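Local coordinates for tyrosine-protein kinase receptor torso (Bombyx mori, PDB 5AOQ) that binds the neuropeptide prothoracicotropic hormone through its extracellular domain and activates MAPK signalling, probably inducing the ecdysone production that initiates metamorphosis, at residues I72-E77 with T99-N104; F161-L166 with Y171-K176. All coordinates share one frame; numbering follows the deposited sequence.

Interaction 1 of 2, residues I72-E77 with T99-N104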
ATOM      1  N   ILE A  72      21.114  -4.252   4.550  1.00 41.82           N
ATOM      2  CA  ILE A  72      22.308  -5.088   4.369  1.00 42.02           C
ATOM      3  C   ILE A  72      22.058  -6.139   3.297  1.00 42.71           C
ATOM      4  O   ILE A  72      21.033  -6.806   3.313  1.00 42.30           O
ATOM      5  CB  ILE A  72      22.737  -5.826   5.665  1.00 40.76           C
ATOM      6  CG1 ILE A  72      23.165  -4.843   6.749  1.00 40.15           C
ATOM      7  CG2 ILE A  72      23.896  -6.788   5.388  1.00 41.22           C
ATOM      8  CD1 ILE A  72      22.056  -4.440   7.664  1.00 39.17           C
ATOM      9  N   ARG A  73      22.994  -6.278   2.363  1.00 26.92           N
ATOM     10  CA  ARG A  73      22.907  -7.305   1.326  1.00 27.76           C
ATOM     11  C   ARG A  73      24.073  -8.283   1.413  1.00 28.00           C
ATOM     12  O   ARG A  73      25.236  -7.882   1.358  1.00 28.52           O
ATOM     13  CB  ARG A  73      22.856  -6.655  -0.051  1.00 29.29           C
ATOM     14  CG  ARG A  73      21.622  -5.804  -0.230  1.00 29.33           C
ATOM     15  CD  ARG A  73      21.651  -5.035  -1.521  1.00 31.05           C
ATOM     16  NE  ARG A  73      20.619  -4.008  -1.529  1.00 31.23           N
ATOM     17  CZ  ARG A  73      20.430  -3.141  -2.517  1.00 32.81           C
ATOM     18  NH1 ARG A  73      21.209  -3.168  -3.589  1.00 34.34           N
ATOM     19  NH2 ARG A  73      19.461  -2.244  -2.424  1.00 33.02           N
ATOM     20  N   PHE A  74      23.748  -9.566   1.546  1.00 27.77           N
ATOM     21  CA  PHE A  74      24.748 -10.602   1.775  1.00 28.09           C
ATOM     22  C   PHE A  74      24.641 -11.760   0.785  1.00 29.28           C
ATOM     23  O   PHE A  74      23.633 -11.913   0.083  1.00 29.57           O
ATOM     24  CB  PHE A  74      24.621 -11.142   3.201  1.00 26.81           C
ATOM     25  CG  PHE A  74      23.253 -11.656   3.527  1.00 26.05           C
ATOM     26  CD1 PHE A  74      22.913 -12.971   3.264  1.00 26.54           C
ATOM     27  CD2 PHE A  74      22.301 -10.821   4.084  1.00 24.99           C
ATOM     28  CE1 PHE A  74      21.650 -13.445   3.557  1.00 25.92           C
ATOM     29  CE2 PHE A  74      21.036 -11.289   4.379  1.00 24.37           C
ATOM     30  CZ  PHE A  74      20.710 -12.602   4.115  1.00 24.79           C
ATOM     31  N   GLU A  75      25.691 -12.579   0.764  1.00 30.10           N
ATOM     32  CA  GLU A  75      25.773 -13.754  -0.097  1.00 31.53           C
ATOM     33  C   GLU A  75      25.935 -15.022   0.732  1.00 31.53           C
ATOM     34  O   GLU A  75      26.549 -15.007   1.801  1.00 30.85           O
ATOM     35  CB  GLU A  75      26.944 -13.625  -1.074  1.00 33.14           C
ATOM     36  CG  GLU A  75      27.056 -14.774  -2.070  1.00 35.12           C
ATOM     37  CD  GLU A  75      28.330 -14.720  -2.884  1.00 37.95           C
ATOM     38  OE1 GLU A  75      29.107 -13.756  -2.715  1.00 38.04           O
ATOM     39  OE2 GLU A  75      28.561 -15.649  -3.687  1.00 40.25           O
ATOM     40  N   THR A  76      25.376 -16.117   0.227  1.00 51.65           N
ATOM     41  CA  THR A  76      25.491 -17.418   0.870  1.00 52.06           C
ATOM     42  C   THR A  76      25.961 -18.465  -0.126  1.00 54.35           C
ATOM     43  O   THR A  76      26.068 -18.195  -1.321  1.00 55.49           O
ATOM     44  CB  THR A  76      24.150 -17.870   1.465  1.00 50.95           C
ATOM     45  OG1 THR A  76      23.303 -18.371   0.423  1.00 51.89           O
ATOM     46  CG2 THR A  76      23.463 -16.715   2.161  1.00 49.00           C
ATOM     47  N   GLU A  77      26.249 -19.660   0.375  1.00 44.28           N
ATOM     48  CA  GLU A  77      26.589 -20.778  -0.488  1.00 46.73           C
ATOM     49  C   GLU A  77      25.290 -21.433  -0.947  1.00 46.91           C
ATOM     50  O   GLU A  77      24.335 -21.518  -0.173  1.00 45.37           O
ATOM     51  CB  GLU A  77      27.487 -21.771   0.246  1.00 47.85           C
ATOM     52  CG  GLU A  77      28.847 -21.189   0.603  1.00 48.02           C
ATOM     53  CD  GLU A  77      29.736 -22.166   1.347  1.00 49.26           C
ATOM     54  OE1 GLU A  77      29.210 -23.145   1.916  1.00 49.32           O
ATOM     55  OE2 GLU A  77      30.967 -21.949   1.366  1.00 50.28           O
ATOM     56  N   THR A  99      15.132 -12.471   6.918  1.00 22.56           N
ATOM     57  CA  THR A  99      14.907 -12.742   5.501  1.00 24.03           C
ATOM     58  C   THR A  99      15.062 -14.229   5.196  1.00 22.47           C
ATOM     59  O   THR A  99      15.863 -14.929   5.822  1.00 20.33           O
ATOM     60  CB  THR A  99      15.867 -11.938   4.602  1.00 25.42           C
ATOM     61  OG1 THR A  99      15.530 -12.160   3.226  1.00 27.39           O
ATOM     62  CG2 THR A  99      17.315 -12.344   4.839  1.00 23.40           C
ATOM     63  N   LEU A 100      14.272 -14.697   4.234  1.00 23.99           N
ATOM     64  CA  LEU A 100      14.267 -16.097   3.824  1.00 23.24           C
ATOM     65  C   LEU A 100      14.809 -16.283   2.413  1.00 24.64           C
ATOM     66  O   LEU A 100      14.153 -15.918   1.438  1.00 27.20           O
ATOM     67  CB  LEU A 100      12.850 -16.659   3.908  1.00 24.22           C
ATOM     68  CG  LEU A 100      12.381 -17.027   5.312  1.00 22.70           C
ATOM     69  CD1 LEU A 100      10.887 -17.200   5.319  1.00 24.52           C
ATOM     70  CD2 LEU A 100      13.058 -18.307   5.770  1.00 20.66           C
ATOM     71  N   ILE A 101      16.006 -16.852   2.306  1.00 23.34           N
ATOM     72  CA  ILE A 101      16.593 -17.134   1.004  1.00 24.83           C
ATOM     73  C   ILE A 101      16.059 -18.452   0.449  1.00 25.42           C
ATOM     74  O   ILE A 101      16.196 -19.513   1.067  1.00 23.86           O
ATOM     75  CB  ILE A 101      18.136 -17.173   1.070  1.00 23.76           C
ATOM     76  CG1 ILE A 101      18.670 -15.760   1.326  1.00 24.10           C
ATOM     77  CG2 ILE A 101      18.724 -17.759  -0.222  1.00 25.40           C
ATOM     78  CD1 ILE A 101      20.180 -15.623   1.286  1.00 23.73           C
ATOM     79  N   GLU A 102      15.433 -18.351  -0.720  1.00 58.92           N
ATOM     80  CA  GLU A 102      14.943 -19.499  -1.470  1.00 60.29           C
ATOM     81  C   GLU A 102      16.112 -20.397  -1.883  1.00 59.90           C
ATOM     82  O   GLU A 102      17.199 -19.892  -2.163  1.00 59.88           O
ATOM     83  CB  GLU A 102      14.170 -19.016  -2.702  1.00 63.81           C
ATOM     84  CG  GLU A 102      13.478 -20.105  -3.507  1.00 65.86           C
ATOM     85  CD  GLU A 102      12.775 -19.561  -4.737  1.00 69.81           C
ATOM     86  OE1 GLU A 102      12.673 -18.323  -4.868  1.00 71.01           O
ATOM     87  OE2 GLU A 102      12.323 -20.373  -5.573  1.00 72.09           O
ATOM     88  N   PRO A 103      15.900 -21.727  -1.915  1.00 44.24           N
ATOM     89  CA  PRO A 103      16.985 -22.642  -2.299  1.00 44.39           C
ATOM     90  C   PRO A 103      17.633 -22.300  -3.640  1.00 46.81           C
ATOM     91  O   PRO A 103      17.015 -21.628  -4.467  1.00 48.99           O
ATOM     92  CB  PRO A 103      16.287 -24.010  -2.368  1.00 45.31           C
ATOM     93  CG  PRO A 103      14.818 -23.720  -2.343  1.00 46.21           C
ATOM     94  CD  PRO A 103      14.685 -22.472  -1.547  1.00 44.51           C
ATOM     95  N   ASN A 104      18.875 -22.744  -3.820  1.00 50.21           N
ATOM     96  CA  ASN A 104      19.667 -22.498  -5.030  1.00 52.67           C
ATOM     97  C   ASN A 104      20.087 -21.034  -5.192  1.00 52.90           C
ATOM     98  O   ASN A 104      21.204 -20.759  -5.630  1.00 53.80           O
ATOM     99  CB  ASN A 104      18.910 -22.961  -6.279  1.00 55.97           C
ATOM    100  CG  ASN A 104      18.552 -24.434  -6.228  1.00 56.40           C
ATOM    101  OD1 ASN A 104      19.322 -25.285  -6.677  1.00 57.69           O
ATOM    102  ND2 ASN A 104      17.382 -24.744  -5.682  1.00 55.70           N
TER
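Phe74 and Ile101 meet between two strands that exchange no hydrogen bonds: their side chains arrive from opposite directions, and the nearest CA pair, Thr76 with Ile101, is 8.9 Å apart. From CB of Phe74 the ring leaves with CG lodged between the backbone N and the carbonyl carbon (chi1 56°), which carries its far half in among the side chains of 99-104. Phe74 CE1 lies 3.5 Å from Ile101 CD1, an oblique approach. Phe74 CE2 is 3.9 Å from Thr99 CG2, and CZ of Phe74, the outermost carbon, is 3.5 Å from that same methyl, which sits at the ring edge, near its plane.

Strand 71-75 belongs to a three-stranded antiparallel sheet and strand 98-101 to a four-stranded one, so the contact joins the two sheets of the sandwich in the first fibronectin type III domain. Phe85 of strand 83-88 meets the Phe74 ring with the planes at about 45° and is also touched by Thr76, Thr99 and Ile101. On strand 71-75, Arg73 forms a salt bridge with Asp190, a residue implicated in binding prothoracicotropic hormone.

Beyond the ring, Thr76 and Ile101 reach toward each other tip to tip, with CG2 of Thr76 and CD1 of Ile101 3.6 Å apart. Thr76 CG2 also lies in the ring plane, at the edge of Phe74. Ile101 extends to CD1, the one atom through which it meets both Phe74 and Thr76.

Interaction 2 of 2, residues F161-L166 with Y171-K176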
ATOM      1  N   PHE A 161      25.245   4.246 -22.505  1.00 48.36           N
ATOM      2  CA  PHE A 161      24.001   3.571 -22.845  1.00 48.52           C
ATOM      3  C   PHE A 161      23.919   3.258 -24.332  1.00 47.23           C
ATOM      4  O   PHE A 161      24.477   3.978 -25.160  1.00 45.66           O
ATOM      5  CB  PHE A 161      22.819   4.439 -22.421  1.00 48.08           C
ATOM      6  CG  PHE A 161      23.029   5.901 -22.679  1.00 46.37           C
ATOM      7  CD1 PHE A 161      22.708   6.456 -23.902  1.00 44.52           C
ATOM      8  CD2 PHE A 161      23.567   6.719 -21.698  1.00 46.92           C
ATOM      9  CE1 PHE A 161      22.907   7.801 -24.144  1.00 43.31           C
ATOM     10  CE2 PHE A 161      23.773   8.062 -21.936  1.00 45.73           C
ATOM     11  CZ  PHE A 161      23.441   8.605 -23.158  1.00 43.96           C
ATOM     12  N   LYS A 162      23.216   2.179 -24.658  1.00 48.20           N
ATOM     13  CA  LYS A 162      23.008   1.779 -26.044  1.00 47.36           C
ATOM     14  C   LYS A 162      21.549   1.411 -26.261  1.00 47.74           C
ATOM     15  O   LYS A 162      20.875   0.950 -25.337  1.00 49.47           O
ATOM     16  CB  LYS A 162      23.911   0.603 -26.416  1.00 48.82           C
ATOM     17  CG  LYS A 162      25.392   0.941 -26.446  1.00 48.66           C
ATOM     18  CD  LYS A 162      26.226  -0.281 -26.798  1.00 50.62           C
ATOM     19  CE  LYS A 162      27.696   0.075 -26.953  1.00 50.74           C
ATOM     20  NZ  LYS A 162      28.540  -1.126 -27.210  1.00 53.16           N
ATOM     21  N   TYR A 163      21.067   1.619 -27.483  1.00 46.41           N
ATOM     22  CA  TYR A 163      19.680   1.335 -27.820  1.00 46.87           C
ATOM     23  C   TYR A 163      19.585   0.422 -29.027  1.00 47.26           C
ATOM     24  O   TYR A 163      20.468   0.410 -29.886  1.00 46.44           O
ATOM     25  CB  TYR A 163      18.927   2.635 -28.092  1.00 45.16           C
ATOM     26  CG  TYR A 163      19.104   3.652 -26.995  1.00 44.87           C
ATOM     27  CD1 TYR A 163      18.273   3.655 -25.884  1.00 46.40           C
ATOM     28  CD2 TYR A 163      20.112   4.601 -27.063  1.00 43.43           C
ATOM     29  CE1 TYR A 163      18.438   4.580 -24.877  1.00 46.43           C
ATOM     30  CE2 TYR A 163      20.284   5.529 -26.061  1.00 43.45           C
ATOM     31  CZ  TYR A 163      19.445   5.514 -24.970  1.00 44.92           C
ATOM     32  OH  TYR A 163      19.614   6.438 -23.966  1.00 45.23           O
ATOM     33  N   ILE A 164      18.502  -0.343 -29.081  1.00 48.84           N
ATOM     34  CA  ILE A 164      18.226  -1.207 -30.215  1.00 49.57           C
ATOM     35  C   ILE A 164      16.740  -1.142 -30.537  1.00 50.03           C
ATOM     36  O   ILE A 164      15.889  -1.389 -29.675  1.00 51.72           O
ATOM     37  CB  ILE A 164      18.652  -2.664 -29.937  1.00 52.28           C
ATOM     38  CG1 ILE A 164      20.159  -2.723 -29.665  1.00 52.12           C
ATOM     39  CG2 ILE A 164      18.279  -3.566 -31.113  1.00 53.42           C
ATOM     40  CD1 ILE A 164      20.685  -4.095 -29.300  1.00 55.07           C
ATOM     41  N   ILE A 165      16.442  -0.787 -31.781  1.00 48.76           N
ATOM     42  CA  ILE A 165      15.072  -0.759 -32.267  1.00 49.38           C
ATOM     43  C   ILE A 165      14.702  -2.127 -32.825  1.00 51.77           C
ATOM     44  O   ILE A 165      15.530  -2.803 -33.437  1.00 52.09           O
ATOM     45  CB  ILE A 165      14.870   0.329 -33.347  1.00 47.15           C
ATOM     46  CG1 ILE A 165      13.395   0.412 -33.738  1.00 48.10           C
ATOM     47  CG2 ILE A 165      15.746   0.058 -34.572  1.00 46.37           C
ATOM     48  CD1 ILE A 165      13.047   1.617 -34.593  1.00 46.25           C
ATOM     49  N   LEU A 166      13.455  -2.527 -32.601  1.00 54.03           N
ATOM     50  CA  LEU A 166      12.966  -3.837 -33.017  1.00 56.87           C
ATOM     51  C   LEU A 166      11.623  -3.702 -33.722  1.00 57.65           C
ATOM     52  O   LEU A 166      10.794  -2.872 -33.343  1.00 57.25           O
ATOM     53  CB  LEU A 166      12.847  -4.779 -31.819  1.00 59.83           C
ATOM     54  CG  LEU A 166      14.126  -4.969 -31.001  1.00 59.57           C
ATOM     55  CD1 LEU A 166      13.831  -5.712 -29.709  1.00 62.62           C
ATOM     56  CD2 LEU A 166      15.182  -5.705 -31.814  1.00 59.75           C
ATOM     57  N   TYR A 171       6.925  -0.768 -34.147  1.00 98.56           N
ATOM     58  CA  TYR A 171       8.323  -0.827 -33.709  1.00 95.18           C
ATOM     59  C   TYR A 171       8.493  -0.473 -32.230  1.00 90.55           C
ATOM     60  O   TYR A 171       7.738   0.333 -31.684  1.00 90.75           O
ATOM     61  CB  TYR A 171       9.193   0.084 -34.580  1.00 98.88           C
ATOM     62  CG  TYR A 171       9.755  -0.610 -35.808  1.00106.27           C
ATOM     63  CD1 TYR A 171       8.925  -1.241 -36.723  1.00110.37           C
ATOM     64  CD2 TYR A 171      11.121  -0.650 -36.039  1.00108.55           C
ATOM     65  CE1 TYR A 171       9.443  -1.883 -37.834  1.00115.19           C
ATOM     66  CE2 TYR A 171      11.646  -1.283 -37.147  1.00113.51           C
ATOM     67  CZ  TYR A 171      10.802  -1.898 -38.042  1.00116.50           C
ATOM     68  OH  TYR A 171      11.320  -2.531 -39.148  1.00119.81           O
ATOM     69  N   THR A 172       9.492  -1.087 -31.595  1.00 66.57           N
ATOM     70  CA  THR A 172       9.766  -0.879 -30.171  1.00 62.57           C
ATOM     71  C   THR A 172      11.262  -0.728 -29.888  1.00 60.49           C
ATOM     72  O   THR A 172      12.093  -1.378 -30.522  1.00 61.04           O
ATOM     73  CB  THR A 172       9.218  -2.045 -29.318  1.00 60.25           C
ATOM     74  OG1 THR A 172       7.824  -2.227 -29.588  1.00 62.31           O
ATOM     75  CG2 THR A 172       9.413  -1.770 -27.828  1.00 57.02           C
ATOM     76  N   ILE A 173      11.586   0.132 -28.923  1.00 42.54           N
ATOM     77  CA  ILE A 173      12.970   0.425 -28.551  1.00 40.71           C
ATOM     78  C   ILE A 173      13.362  -0.213 -27.221  1.00 37.69           C
ATOM     79  O   ILE A 173      12.680  -0.031 -26.211  1.00 36.79           O
ATOM     80  CB  ILE A 173      13.213   1.949 -28.436  1.00 41.45           C
ATOM     81  CG1 ILE A 173      12.739   2.678 -29.698  1.00 45.57           C
ATOM     82  CG2 ILE A 173      14.688   2.242 -28.163  1.00 40.29           C
ATOM     83  CD1 ILE A 173      13.492   2.298 -30.951  1.00 47.82           C
ATOM     84  N   ASN A 174      14.462  -0.964 -27.235  1.00 36.91           N
ATOM     85  CA  ASN A 174      15.059  -1.495 -26.009  1.00 34.93           C
ATOM     86  C   ASN A 174      16.393  -0.809 -25.734  1.00 34.55           C
ATOM     87  O   ASN A 174      17.224  -0.676 -26.633  1.00 35.70           O
ATOM     88  CB  ASN A 174      15.257  -3.011 -26.108  1.00 34.77           C
ATOM     89  CG  ASN A 174      13.964  -3.787 -25.918  1.00 34.69           C
ATOM     90  OD1 ASN A 174      13.014  -3.301 -25.303  1.00 34.35           O
ATOM     91  ND2 ASN A 174      13.926  -5.005 -26.443  1.00 35.31           N
ATOM     92  N   GLY A 175      16.591  -0.373 -24.492  1.00 33.67           N
ATOM     93  CA  GLY A 175      17.774   0.388 -24.123  1.00 33.37           C
ATOM     94  C   GLY A 175      18.548  -0.226 -22.971  1.00 32.30           C
ATOM     95  O   GLY A 175      17.995  -0.468 -21.898  1.00 31.68           O
ATOM     96  N   LYS A 176      19.837  -0.467 -23.200  1.00 32.16           N
ATOM     97  CA  LYS A 176      20.717  -1.048 -22.189  1.00 31.71           C
ATOM     98  C   LYS A 176      21.679   0.001 -21.639  1.00 31.52           C
ATOM     99  O   LYS A 176      22.249   0.791 -22.396  1.00 32.05           O
ATOM    100  CB  LYS A 176      21.495  -2.229 -22.771  1.00 32.51           C
ATOM    101  CG  LYS A 176      22.339  -2.977 -21.748  1.00 32.53           C
ATOM    102  CD  LYS A 176      23.009  -4.208 -22.347  1.00 33.72           C
ATOM    103  CE  LYS A 176      22.001  -5.296 -22.690  1.00 34.01           C
ATOM    104  NZ  LYS A 176      22.662  -6.538 -23.175  1.00 35.54           N
TER
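Ile164 and Asn174 bond reciprocally through their backbones: Ile164 N to Asn174 O is 2.8 Å, and Asn174 N to Ile164 O is 2.9 Å with an N-H...O angle of 172°. Lys162 with Lys176 and Leu166 with Thr172 do the same, giving six bonds in all. The non-hydrogen-bonded pairs between them bring CA atoms closer, 4.3 Å for the CA atoms of Tyr163 and Gly175, where the tyrosine CD1 lies 3.7 Å from the glycine CA.

Ile165 packs on the same face as Tyr163. CG1 of Ile165, anti to the backbone N (chi1 -175°), lies 3.4 Å from Ile173 CD1, and CD1 of Ile165 is 3.3 Å from Tyr171 CD2, at the edge of a poorly ordered ring. On the opposite face, Leu166 and Asn174 meet at about a right angle, Leu166 CD1 against Asn174 ND2 at 3.3 Å.

Segments 161-166 and 171-176 run antiparallel, 159° between their directions, in a beta hairpin of the second fibronectin type III domain. Strand 212-218 flanks 171-179 on its other edge, with a backbone hydrogen bond between Ile173 and Leu218, on which the side chains of Tyr163 and Ile173 also rest; helix 248-252 meets Ile165 through Glu249 and Cys250.

Interaction 1 lies in the first fibronectin type III domain, its centre about 9 Å from that of the chain, and interaction 2 in the second, its centre about 26 Å from it; no element is common to both. Three of the four touching residues in 72-77 with 99-104 are buried, and the chemistry is wholly apolar, between sheets, over 154 Å². By contrast, 161-166 with 171-176 joins neighbours within one sheet through backbone bonds and side-chain packing, burying 561 Å², with Ile165 and Ile173 buried on one face and Lys162, Ile164, Leu166 and Lys176 exposed on the other. Interaction 1 is nearer to residues implicated in hormone binding: Arg73 forms a salt bridge with Asp190.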